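Local coordinates for secretion protein Snm4 (Mycobacterium xenopi, PDB 7B7J) that probably forms, as EccD5, part of the pore complex of the mycobacterial ESX-5 type VII secretion system, to which it contributes a cytosolic ubiquitin-like domain, at residues Q19-A24 / L87-Q92; V23-A28 / K51-R56; A28-A33 / R58-A63; I32-D37 / D47-V52; L75-V78 / P82-P85. One frame throughout, in Å; residues are numbered along the deposited sequence.

Interaction 1: residues Q19-A24 / L87-Q92; sequences QAAVVA and LSLTEQ
Ala21 and Leu89 have the nearest CA atoms across the two segments, 7.8 Å apart; the extended chain of 20-24 and the turn at 88-92 meet through side chains, without a hydrogen bond across. Ala21 and Val23, two residues apart on one face of the strand, both point at the turn, whereas Ala20 and Val22 face the other way. Leu89 answers with a single methyl: its CD1 lies 4.1 Å from Ala21 CB and, more loosely, 4.5 Å from Val23 CG1. In the ubiquitin-like fold this joins the first strand to the loop between strands 70-76 and 99-107, and Leu89 also touches Ile42 and Met45 of helix 42-60. The turn that presents Leu89 is braced by an ST motif, in which Ser88 OG accepts from Glu91 N at 3.0 Å. A reciprocal bond runs from Ser88 N to the anti lone pair of Glu91 OE1 (2.9 Å, 173° at the hydrogen), tying both ends of the turn together. With CG set opposite the carbonyl carbon (chi1 -68°), the Leu89 side chain extends from this braced turn toward the strand. Thr90 OG1 is hydrogen-bonded to Ala38 O, beyond the end of strand 30-37.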
# COMPACT_ATOMS: atom_id res chain seq x y z
N GLN A 19 -16.72 2.86 8.05
CA GLN A 19 -15.60 2.35 8.87
C GLN A 19 -14.23 2.64 8.24
O GLN A 19 -14.12 2.60 7.01
CB GLN A 19 -15.75 0.87 9.19
CG GLN A 19 -15.69 0.54 10.67
CD GLN A 19 -16.29 -0.81 10.95
OE1 GLN A 19 -17.29 -1.20 10.35
NE2 GLN A 19 -15.67 -1.54 11.85
N ALA A 20 -13.24 2.89 9.09
CA ALA A 20 -11.89 3.21 8.59
C ALA A 20 -10.85 2.33 9.28
O ALA A 20 -11.18 1.72 10.29
CB ALA A 20 -11.58 4.65 8.86
N ALA A 21 -9.68 2.23 8.67
CA ALA A 21 -8.55 1.51 9.29
C ALA A 21 -7.40 2.51 9.22
O ALA A 21 -7.04 3.03 8.15
CB ALA A 21 -8.29 0.22 8.51
N VAL A 22 -6.66 2.62 10.31
CA VAL A 22 -5.40 3.39 10.39
C VAL A 22 -4.23 2.38 10.20
O VAL A 22 -4.02 1.49 11.07
CB VAL A 22 -5.37 4.03 11.79
CG1 VAL A 22 -4.00 4.78 11.96
CG2 VAL A 22 -6.56 4.94 12.02
N VAL A 23 -3.47 2.58 9.10
CA VAL A 23 -2.47 1.62 8.69
C VAL A 23 -1.17 2.35 8.57
O VAL A 23 -1.19 3.44 8.11
CB VAL A 23 -2.95 0.89 7.48
CG1 VAL A 23 -4.34 0.31 7.49
CG2 VAL A 23 -2.98 1.64 6.25
N ALA A 24 -0.12 1.62 8.78
CA ALA A 24 1.23 2.08 8.50
C ALA A 24 1.71 1.49 7.14
O ALA A 24 1.58 0.26 7.02
CB ALA A 24 2.03 1.63 9.59
N LEU A 87 -10.61 -8.33 -2.04
CA LEU A 87 -11.12 -8.28 -0.65
C LEU A 87 -10.66 -7.00 0.00
O LEU A 87 -9.62 -6.32 -0.38
CB LEU A 87 -10.59 -9.51 0.07
CG LEU A 87 -10.99 -10.91 -0.37
CD1 LEU A 87 -10.31 -11.82 0.59
CD2 LEU A 87 -12.47 -11.09 -0.31
N SER A 88 -11.47 -6.60 0.97
CA SER A 88 -11.20 -5.45 1.87
C SER A 88 -10.01 -5.71 2.83
O SER A 88 -9.70 -6.85 3.16
CB SER A 88 -12.45 -4.83 2.54
OG SER A 88 -12.84 -5.78 3.54
N LEU A 89 -9.56 -4.58 3.45
CA LEU A 89 -8.71 -4.69 4.63
C LEU A 89 -9.39 -5.55 5.70
O LEU A 89 -8.76 -6.44 6.29
CB LEU A 89 -8.42 -3.31 5.17
CG LEU A 89 -7.56 -2.45 4.27
CD1 LEU A 89 -7.58 -0.93 4.66
CD2 LEU A 89 -6.12 -2.95 4.13
N THR A 90 -10.62 -5.17 6.04
CA THR A 90 -11.33 -5.92 7.13
C THR A 90 -11.38 -7.41 6.80
O THR A 90 -11.14 -8.25 7.75
CB THR A 90 -12.73 -5.33 7.37
OG1 THR A 90 -12.44 -3.98 7.70
CG2 THR A 90 -13.63 -6.04 8.35
N GLU A 91 -11.77 -7.73 5.60
CA GLU A 91 -11.93 -9.18 5.24
C GLU A 91 -10.62 -9.89 5.33
O GLU A 91 -10.66 -11.15 5.52
CB GLU A 91 -12.43 -9.23 3.83
CG GLU A 91 -13.94 -8.94 3.71
CD GLU A 91 -14.45 -8.82 2.26
OE1 GLU A 91 -13.79 -8.25 1.38
OE2 GLU A 91 -15.60 -9.14 2.00
N GLN A 92 -9.46 -9.23 5.23
CA GLN A 92 -8.13 -9.83 5.22
C GLN A 92 -7.54 -9.67 6.61
O GLN A 92 -6.31 -9.80 6.72
CB GLN A 92 -7.28 -9.26 4.07
CG GLN A 92 -7.96 -9.61 2.79
CD GLN A 92 -7.11 -9.16 1.66
OE1 GLN A 92 -6.23 -9.95 1.23
NE2 GLN A 92 -7.45 -8.05 1.04

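Interaction 2: residues V23-A28 / K51-R56; sequences VAIMAA and KVVNTR
Val53 meets Ile25 and Ala27 without any ring or planar side chain taking part. Of the two faces of strand 20-27, the one turned to helix 42-60 carries Ile25 and Ala27, while Met26, between them, points from the opposite face and packs on Gln31, Arg99 and Trp101. At the strand's edges the backbone is paired with its neighbours: Ile25 bonds to Ile32 of strand 30-37, and Met26 to Leu100 of strand 99-107.

From the helix, Val53 alone reaches the strand segment, and it divides its two methyls between the two partners. CG1 comes close to the methyl of Ala27, 3.5 Å from its CB. CG2 lies against Ile25, 4.3 Å from CG2 of that residue. The split follows from the torsion of Val53: at chi1 162° one branch, CG1, lies opposite the backbone N and the other, CG2, opposite the carbonyl carbon. Ile25 offers its short branch here, the longer CG1-CD1 arm leading off from the helix segment. Small Ala27 allows the backbones to approach to 7.4 Å between its CA and that of Val53.

This helix-on-sheet layer is the hallmark of the beta-grasp, or ubiquitin-like, fold. On the next position of the helix, Asn54 OD1 receives a hydrogen bond from Leu65 N, anchoring the chain that follows the helix. Between the segments themselves there is only buried hydrocarbon, so the contact rests on dispersion and solvent exclusion, and the fit of the methyls, tight at Ala27, decides how the helix sits.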
# COMPACT_ATOMS: atom_id res chain seq x y z
N VAL A 23 -3.47 2.58 9.10
CA VAL A 23 -2.47 1.62 8.69
C VAL A 23 -1.17 2.35 8.57
O VAL A 23 -1.19 3.44 8.11
CB VAL A 23 -2.95 0.89 7.48
CG1 VAL A 23 -4.34 0.31 7.49
CG2 VAL A 23 -2.98 1.64 6.25
N ALA A 24 -0.12 1.62 8.78
CA ALA A 24 1.23 2.08 8.50
C ALA A 24 1.71 1.49 7.14
O ALA A 24 1.58 0.26 7.02
CB ALA A 24 2.03 1.63 9.59
N ILE A 25 2.02 2.35 6.19
CA ILE A 25 2.54 1.95 4.86
C ILE A 25 4.06 2.12 4.78
O ILE A 25 4.53 3.26 5.13
CB ILE A 25 1.79 2.66 3.70
CG1 ILE A 25 0.30 2.51 3.91
CG2 ILE A 25 2.27 2.14 2.41
CD1 ILE A 25 -0.23 1.14 3.70
N MET A 26 4.78 1.03 4.49
CA MET A 26 6.23 1.21 4.33
C MET A 26 6.45 1.40 2.83
O MET A 26 6.10 0.45 2.03
CB MET A 26 6.98 0.05 4.92
CG MET A 26 6.64 -0.28 6.27
SD MET A 26 7.23 1.06 7.39
CE MET A 26 8.95 1.21 7.13
N ALA A 27 7.27 2.41 2.44
CA ALA A 27 7.65 2.59 1.02
C ALA A 27 9.02 3.13 1.04
O ALA A 27 9.25 4.14 1.75
CB ALA A 27 6.74 3.64 0.37
N ALA A 28 9.98 2.66 0.28
CA ALA A 28 11.31 3.25 0.27
C ALA A 28 11.87 3.47 1.68
O ALA A 28 12.53 4.51 1.85
CB ALA A 28 11.36 4.58 -0.50
N LYS A 51 -0.05 7.19 -5.26
CA LYS A 51 0.05 8.64 -5.53
C LYS A 51 0.24 9.42 -4.22
O LYS A 51 1.05 10.33 -4.20
CB LYS A 51 -1.18 9.14 -6.29
CG LYS A 51 -0.99 9.27 -7.79
CD LYS A 51 -2.01 10.19 -8.43
CE LYS A 51 -1.48 11.59 -8.66
NZ LYS A 51 -1.94 12.13 -9.96
N VAL A 52 -0.51 9.04 -3.17
CA VAL A 52 -0.34 9.77 -1.87
C VAL A 52 1.06 9.48 -1.41
O VAL A 52 1.67 10.38 -0.78
CB VAL A 52 -1.48 9.22 -0.94
CG1 VAL A 52 -1.17 9.40 0.51
CG2 VAL A 52 -2.76 9.91 -1.38
N VAL A 53 1.49 8.20 -1.43
CA VAL A 53 2.86 7.84 -1.04
C VAL A 53 3.85 8.75 -1.70
O VAL A 53 4.90 9.19 -1.08
CB VAL A 53 3.08 6.38 -1.09
CG1 VAL A 53 4.57 6.00 -1.11
CG2 VAL A 53 2.25 5.67 -0.07
N ASN A 54 3.81 8.79 -3.05
CA ASN A 54 4.77 9.57 -3.84
C ASN A 54 4.71 11.05 -3.41
O ASN A 54 5.79 11.64 -3.52
CB ASN A 54 4.60 9.34 -5.31
CG ASN A 54 5.26 8.01 -5.72
OD1 ASN A 54 6.07 7.40 -5.03
ND2 ASN A 54 4.80 7.46 -6.88
N THR A 55 3.54 11.62 -3.14
CA THR A 55 3.49 13.00 -2.65
C THR A 55 4.38 13.09 -1.36
O THR A 55 5.09 13.99 -1.27
CB THR A 55 2.06 13.40 -2.39
OG1 THR A 55 1.55 13.42 -3.73
CG2 THR A 55 1.97 14.82 -1.85
N ARG A 56 4.15 12.19 -0.41
CA ARG A 56 4.95 12.21 0.82
C ARG A 56 6.43 12.06 0.55
O ARG A 56 7.29 12.73 1.11
CB ARG A 56 4.31 11.13 1.72
CG ARG A 56 4.86 11.19 3.11
CD ARG A 56 4.76 12.53 3.83
NE ARG A 56 5.26 12.17 5.23
CZ ARG A 56 5.18 13.07 6.26
NH1 ARG A 56 4.68 14.28 5.97
NH2 ARG A 56 5.48 12.70 7.54

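Interaction 3: residues A28-A33 / R58-A63; sequences ADVQIA and RELGVA
Val30 and Leu60 reach toward each other tip to tip, Val30 CG1 stopping 3.8 Å from Leu60 CD1. The valine turns that methyl to Leu60 by placing CG1 opposite its backbone N (chi1 168°), which sends CG2 to the position opposite the carbonyl carbon. Leu60 bends the other way at its first torsion: CG lies beside the backbone N, and an extended second torsion (chi2 158°) carries CD1 on toward the strand. A second pair forms in the turn just before strand 30-37, where Ala28 CB rests 4.0 Å from Val62 CG1, the same branch that Val30 uses.

Gly61, between Leu60 and Val62, carries a Schellman motif at the C-terminal end of the helix. Its positive phi (60°) redirects the chain so that residues on both sides of it can face the strand segment: Leu60 from the last turn, Val62 from the departing loop. Leu57, one turn earlier in the helix, packs on both Val30 and Val62 and connects the two pairs.

In the ubiquitin-like fold the contact thus joins that turn and the beginning of strand 30-37 to the C-terminal end of helix 42-60 and the loop after it. Its chemistry is entirely apolar, methyl against methyl with no hydrogen bond across, and because it lies at the domain surface, with Ala28 and Leu60 still exposed, solvent is only partly excluded from it.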
# COMPACT_ATOMS: atom_id res chain seq x y z
N ALA A 28 9.98 2.66 0.28
CA ALA A 28 11.31 3.25 0.27
C ALA A 28 11.87 3.47 1.68
O ALA A 28 12.53 4.51 1.85
CB ALA A 28 11.36 4.58 -0.50
N ASP A 29 11.74 2.51 2.65
CA ASP A 29 12.25 2.64 4.01
C ASP A 29 11.60 3.76 4.75
O ASP A 29 12.07 4.00 5.87
CB ASP A 29 13.73 2.68 3.96
CG ASP A 29 14.32 1.42 3.36
OD1 ASP A 29 14.05 0.28 3.84
OD2 ASP A 29 15.11 1.65 2.44
N VAL A 30 10.51 4.35 4.26
CA VAL A 30 9.79 5.44 4.98
C VAL A 30 8.45 4.92 5.48
O VAL A 30 7.80 4.21 4.72
CB VAL A 30 9.58 6.66 4.05
CG1 VAL A 30 8.62 7.69 4.62
CG2 VAL A 30 10.91 7.31 3.67
N GLN A 31 8.07 5.24 6.72
CA GLN A 31 6.69 4.83 7.18
C GLN A 31 5.78 5.99 6.97
O GLN A 31 6.02 7.17 7.45
CB GLN A 31 6.80 4.50 8.67
CG GLN A 31 5.50 4.12 9.34
CD GLN A 31 5.79 3.30 10.56
OE1 GLN A 31 5.15 2.31 10.82
NE2 GLN A 31 6.61 3.84 11.51
N ILE A 32 4.63 5.73 6.46
CA ILE A 32 3.55 6.73 6.24
C ILE A 32 2.21 6.25 6.84
O ILE A 32 1.81 5.18 6.53
CB ILE A 32 3.40 6.90 4.74
CG1 ILE A 32 4.73 7.38 4.11
CG2 ILE A 32 2.26 7.83 4.34
CD1 ILE A 32 4.79 6.98 2.70
N ALA A 33 1.67 7.05 7.76
CA ALA A 33 0.43 6.68 8.41
C ALA A 33 -0.71 7.17 7.49
O ALA A 33 -0.73 8.38 7.08
CB ALA A 33 0.33 7.41 9.75
N ARG A 58 8.08 12.78 -2.09
CA ARG A 58 8.66 13.96 -2.78
C ARG A 58 8.94 15.09 -1.77
O ARG A 58 9.94 15.78 -1.94
CB ARG A 58 7.78 14.40 -3.96
CG ARG A 58 7.98 13.58 -5.22
CD ARG A 58 7.13 14.04 -6.38
NE ARG A 58 5.72 13.70 -6.22
CZ ARG A 58 4.73 14.58 -6.16
NH1 ARG A 58 4.98 15.87 -6.24
NH2 ARG A 58 3.49 14.16 -6.02
N GLU A 59 8.08 15.27 -0.78
CA GLU A 59 8.31 16.29 0.27
C GLU A 59 9.61 15.94 1.00
O GLU A 59 10.34 16.87 1.37
CB GLU A 59 7.16 16.29 1.27
CG GLU A 59 5.85 16.76 0.67
CD GLU A 59 4.62 16.47 1.51
OE1 GLU A 59 3.50 16.71 1.02
OE2 GLU A 59 4.78 16.00 2.65
N LEU A 60 9.84 14.66 1.24
CA LEU A 60 11.12 14.20 1.87
C LEU A 60 12.31 14.15 0.94
O LEU A 60 13.38 13.94 1.47
CB LEU A 60 10.87 12.88 2.53
CG LEU A 60 9.81 12.76 3.59
CD1 LEU A 60 9.33 11.37 3.78
CD2 LEU A 60 10.44 13.42 4.85
N GLY A 61 12.20 14.60 -0.33
CA GLY A 61 13.25 14.59 -1.36
C GLY A 61 13.72 13.16 -1.66
O GLY A 61 14.87 13.10 -1.93
N VAL A 62 12.88 12.17 -1.48
CA VAL A 62 13.07 10.72 -1.79
C VAL A 62 12.52 10.41 -3.19
O VAL A 62 11.43 11.03 -3.60
CB VAL A 62 12.39 9.85 -0.76
CG1 VAL A 62 12.42 8.36 -1.13
CG2 VAL A 62 13.03 10.01 0.59
N ALA A 63 13.22 9.53 -3.93
CA ALA A 63 12.88 9.33 -5.37
C ALA A 63 11.53 8.63 -5.28
O ALA A 63 11.31 7.79 -4.44
CB ALA A 63 13.98 8.61 -6.16

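Interaction 4: residues I32-D37 / D47-V52; sequences IAVVLD and DPLLKV
Val34 is the residue of segment 32-37 that meets the helix directly, touching Leu49 and Val52 with the same methyl. Before it, Ile32 points at the helix but keeps 5.4 Å between its CG2 and Val52 CG1, its closer helix neighbours being Val53 and Arg56. At Val34 the chain makes its contact: CG1 lies 4.4 Å from Leu49 CD1 and 4.5 Å from Val52 CG1. The two helix residues, three positions apart, thus present adjacent methyls to one valine branch. In Val34, CG1 lies opposite the carbonyl carbon (chi1 -73°), which leaves CG2 to pack on Ile25 in the neighbouring strand 20-27. Leu36 follows on the same face at a slightly greater distance, 4.6 Å from its CD2 to Leu49 CD1, and touches Val23 and Leu89.

The helix half of the contact begins at a kink around Asp47 and Pro48, beyond which Lys51 N bonds to Asp47 O and Val52 N to Pro48 O, both at 3.2 Å. Leu49 reaches across the domain interior, touching Leu75 of strand 70-76 as well as Val34. The contact therefore seats an edge strand of the ubiquitin-like sheet against the middle of helix 42-60. Since all the touching groups are aliphatic and none comes nearer than 4.4 Å, the contact is relatively loose and nondirectional, grading from buried Leu49 to Val52 on the surface.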
# COMPACT_ATOMS: atom_id res chain seq x y z
N ILE A 32 4.63 5.73 6.46
CA ILE A 32 3.55 6.73 6.24
C ILE A 32 2.21 6.25 6.84
O ILE A 32 1.81 5.18 6.53
CB ILE A 32 3.40 6.90 4.74
CG1 ILE A 32 4.73 7.38 4.11
CG2 ILE A 32 2.26 7.83 4.34
CD1 ILE A 32 4.79 6.98 2.70
N ALA A 33 1.67 7.05 7.76
CA ALA A 33 0.43 6.68 8.41
C ALA A 33 -0.71 7.17 7.49
O ALA A 33 -0.73 8.38 7.08
CB ALA A 33 0.33 7.41 9.75
N VAL A 34 -1.71 6.33 7.27
CA VAL A 34 -2.92 6.76 6.53
C VAL A 34 -4.15 6.21 7.13
O VAL A 34 -4.10 5.13 7.61
CB VAL A 34 -2.78 6.23 5.07
CG1 VAL A 34 -1.74 6.98 4.25
CG2 VAL A 34 -2.50 4.83 4.92
N VAL A 35 -5.19 6.89 6.91
CA VAL A 35 -6.59 6.47 7.17
C VAL A 35 -7.19 5.99 5.89
O VAL A 35 -7.38 6.80 4.98
CB VAL A 35 -7.39 7.54 7.89
CG1 VAL A 35 -8.77 7.01 8.29
CG2 VAL A 35 -6.81 8.16 9.22
N LEU A 36 -7.55 4.71 5.89
CA LEU A 36 -8.11 4.05 4.64
C LEU A 36 -9.54 3.52 4.86
O LEU A 36 -9.91 3.11 5.96
CB LEU A 36 -7.28 3.00 4.09
CG LEU A 36 -5.85 3.34 3.76
CD1 LEU A 36 -4.98 2.11 3.39
CD2 LEU A 36 -5.87 4.33 2.64
N ASP A 37 -10.36 3.55 3.83
CA ASP A 37 -11.67 2.85 3.92
C ASP A 37 -11.38 1.36 4.27
O ASP A 37 -10.75 0.68 3.48
CB ASP A 37 -12.41 2.98 2.60
CG ASP A 37 -13.84 2.45 2.46
OD1 ASP A 37 -14.14 1.42 2.90
OD2 ASP A 37 -14.50 3.04 1.67
N ASP A 47 -3.46 2.08 -6.58
CA ASP A 47 -2.95 3.17 -7.44
C ASP A 47 -3.17 4.47 -6.79
O ASP A 47 -2.21 5.26 -6.64
CB ASP A 47 -3.44 3.19 -8.87
CG ASP A 47 -2.95 1.94 -9.54
OD1 ASP A 47 -1.89 1.38 -9.29
OD2 ASP A 47 -3.76 1.38 -10.16
N PRO A 48 -4.38 4.66 -6.19
CA PRO A 48 -4.52 5.90 -5.33
C PRO A 48 -3.52 6.09 -4.19
O PRO A 48 -3.02 7.24 -3.94
CB PRO A 48 -6.01 5.87 -4.89
CG PRO A 48 -6.66 5.17 -5.99
CD PRO A 48 -5.71 4.13 -6.52
N LEU A 49 -3.14 5.03 -3.54
CA LEU A 49 -2.18 5.00 -2.45
C LEU A 49 -0.80 5.23 -3.00
O LEU A 49 -0.07 6.06 -2.27
CB LEU A 49 -2.36 3.65 -1.71
CG LEU A 49 -1.52 3.51 -0.49
CD1 LEU A 49 -1.79 4.64 0.58
CD2 LEU A 49 -1.65 2.13 0.18
N LEU A 50 -0.41 4.65 -4.06
CA LEU A 50 0.89 4.99 -4.63
C LEU A 50 1.03 6.53 -4.84
O LEU A 50 2.13 7.11 -4.68
CB LEU A 50 1.02 4.15 -5.95
CG LEU A 50 2.39 4.33 -6.68
CD1 LEU A 50 3.73 4.05 -5.88
CD2 LEU A 50 2.29 3.46 -8.00
N LYS A 51 -0.05 7.19 -5.26
CA LYS A 51 0.05 8.64 -5.53
C LYS A 51 0.24 9.42 -4.22
O LYS A 51 1.05 10.33 -4.20
CB LYS A 51 -1.18 9.14 -6.29
CG LYS A 51 -0.99 9.27 -7.79
CD LYS A 51 -2.01 10.19 -8.43
CE LYS A 51 -1.48 11.59 -8.66
NZ LYS A 51 -1.94 12.13 -9.96
N VAL A 52 -0.51 9.04 -3.17
CA VAL A 52 -0.34 9.77 -1.87
C VAL A 52 1.06 9.48 -1.41
O VAL A 52 1.67 10.38 -0.78
CB VAL A 52 -1.48 9.22 -0.94
CG1 VAL A 52 -1.17 9.40 0.51
CG2 VAL A 52 -2.76 9.91 -1.38

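Interaction 5: residues L75-V78 / P82-P85; sequences LCLV and PLRP
Leu75 O accepts a hydrogen bond from Leu83 N, the one direct polar link between the two segments. It is short, 2.7 Å, and almost straight, with 176° at the hydrogen and a C=O...N angle of 169°. Beside it a single bridge pairs Cys76 with Pro82, their CA atoms 4.2 Å apart, and Leu75 O also receives a CA-H...O contact from Pro82 CA at 3.5 Å. A water widens the join: it accepts from Leu75 N and donates to Leu83 O, standing in for a second direct backbone bond. The apolar contacts surround these links. Leu83 CD1 lies 4.1 Å from Leu75 CB, and its other methyl, CD2, is 4.2 Å from Leu77 CD2, so the two branches of Leu83 serve different partners. Cys76 SG lies against Pro82, 4.0 Å from its CA and 4.2 Å from its CB.

Farther out, Gln92 OE1 accepts from Arg84 N. The chain thus doubles back, hairpin-like, on the end of strand 70-76, an outermost strand of the ubiquitin-like (beta-grasp) sheet. The backbone of Cys76 pairs with Trp101 of strand 99-107, Leu75 packs on Ile46 of helix 42-60 and on Leu102, and Leu83 touches Ile42, Leu100 and Leu89.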
# COMPACT_ATOMS: atom_id res chain seq x y z
N LEU A 75 0.14 -4.53 -2.02
CA LEU A 75 0.32 -4.37 -0.58
C LEU A 75 0.64 -5.70 0.08
O LEU A 75 -0.18 -6.60 -0.09
CB LEU A 75 -0.85 -3.71 0.10
CG LEU A 75 -0.99 -2.26 -0.33
CD1 LEU A 75 -2.49 -1.96 0.12
CD2 LEU A 75 0.04 -1.36 0.36
N CYS A 76 1.76 -5.76 0.71
CA CYS A 76 2.33 -7.04 1.25
C CYS A 76 2.47 -7.00 2.82
O CYS A 76 2.80 -6.00 3.42
CB CYS A 76 3.71 -7.39 0.65
SG CYS A 76 3.56 -7.65 -1.12
N LEU A 77 2.29 -8.20 3.48
CA LEU A 77 2.56 -8.47 4.92
C LEU A 77 4.09 -8.47 5.02
O LEU A 77 4.76 -8.53 3.99
CB LEU A 77 1.93 -9.81 5.37
CG LEU A 77 0.42 -9.84 5.19
CD1 LEU A 77 -0.04 -11.25 5.67
CD2 LEU A 77 -0.29 -8.72 5.92
N VAL A 78 4.59 -8.59 6.26
CA VAL A 78 6.06 -8.56 6.56
C VAL A 78 6.81 -9.65 5.85
O VAL A 78 8.03 -9.69 5.66
CB VAL A 78 6.24 -8.50 8.09
CG1 VAL A 78 5.82 -9.84 8.77
CG2 VAL A 78 7.61 -8.08 8.36
N PRO A 82 1.10 -11.12 -0.40
CA PRO A 82 0.33 -10.00 -0.90
C PRO A 82 -1.12 -10.03 -0.41
O PRO A 82 -1.68 -11.13 -0.38
CB PRO A 82 0.46 -10.19 -2.43
CG PRO A 82 0.62 -11.61 -2.55
CD PRO A 82 1.42 -12.18 -1.45
N LEU A 83 -1.66 -8.89 -0.16
CA LEU A 83 -3.13 -8.81 0.06
C LEU A 83 -3.82 -9.21 -1.26
O LEU A 83 -3.31 -8.81 -2.34
CB LEU A 83 -3.63 -7.43 0.51
CG LEU A 83 -3.10 -6.94 1.90
CD1 LEU A 83 -3.73 -5.65 2.29
CD2 LEU A 83 -3.18 -8.01 2.95
N ARG A 84 -4.99 -9.78 -1.28
CA ARG A 84 -5.89 -10.11 -2.38
C ARG A 84 -6.49 -8.85 -2.89
O ARG A 84 -6.95 -8.05 -2.09
CB ARG A 84 -6.92 -11.17 -1.93
CG ARG A 84 -6.19 -12.46 -1.61
CD ARG A 84 -6.92 -13.59 -1.07
NE ARG A 84 -7.76 -13.82 -2.22
CZ ARG A 84 -8.74 -14.69 -2.28
NH1 ARG A 84 -9.04 -15.39 -1.21
NH2 ARG A 84 -9.40 -14.85 -3.43
N PRO A 85 -6.56 -8.66 -4.10
CA PRO A 85 -7.05 -7.40 -4.65
C PRO A 85 -8.55 -7.29 -4.42
O PRO A 85 -9.05 -6.11 -4.32
CB PRO A 85 -6.72 -7.47 -6.13
CG PRO A 85 -6.67 -8.97 -6.33
CD PRO A 85 -5.91 -9.51 -5.15
O HOH W 1 -2.03 -6.20 -2.96

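From the N terminus, strand 20-27 opens two contacts. Interaction 1 closes the longest loop, at 87-92, and encloses interactions 3, 4 and 5; interaction 2 returns sooner, on helix 42-60. Interaction 3 starts at the turn after that strand and ends beyond the segment 51-56, so it crosses interaction 2. Interaction 4 begins further along strand 30-37 and shares the helix residues Lys51 and Val52 with interaction 2. These three fasten the helix to the first two strands. Interaction 5 follows in series, a short loop on strand 70-76, meeting interaction 4 through Leu49 and Leu75 and interaction 1 through Leu83 and Leu89.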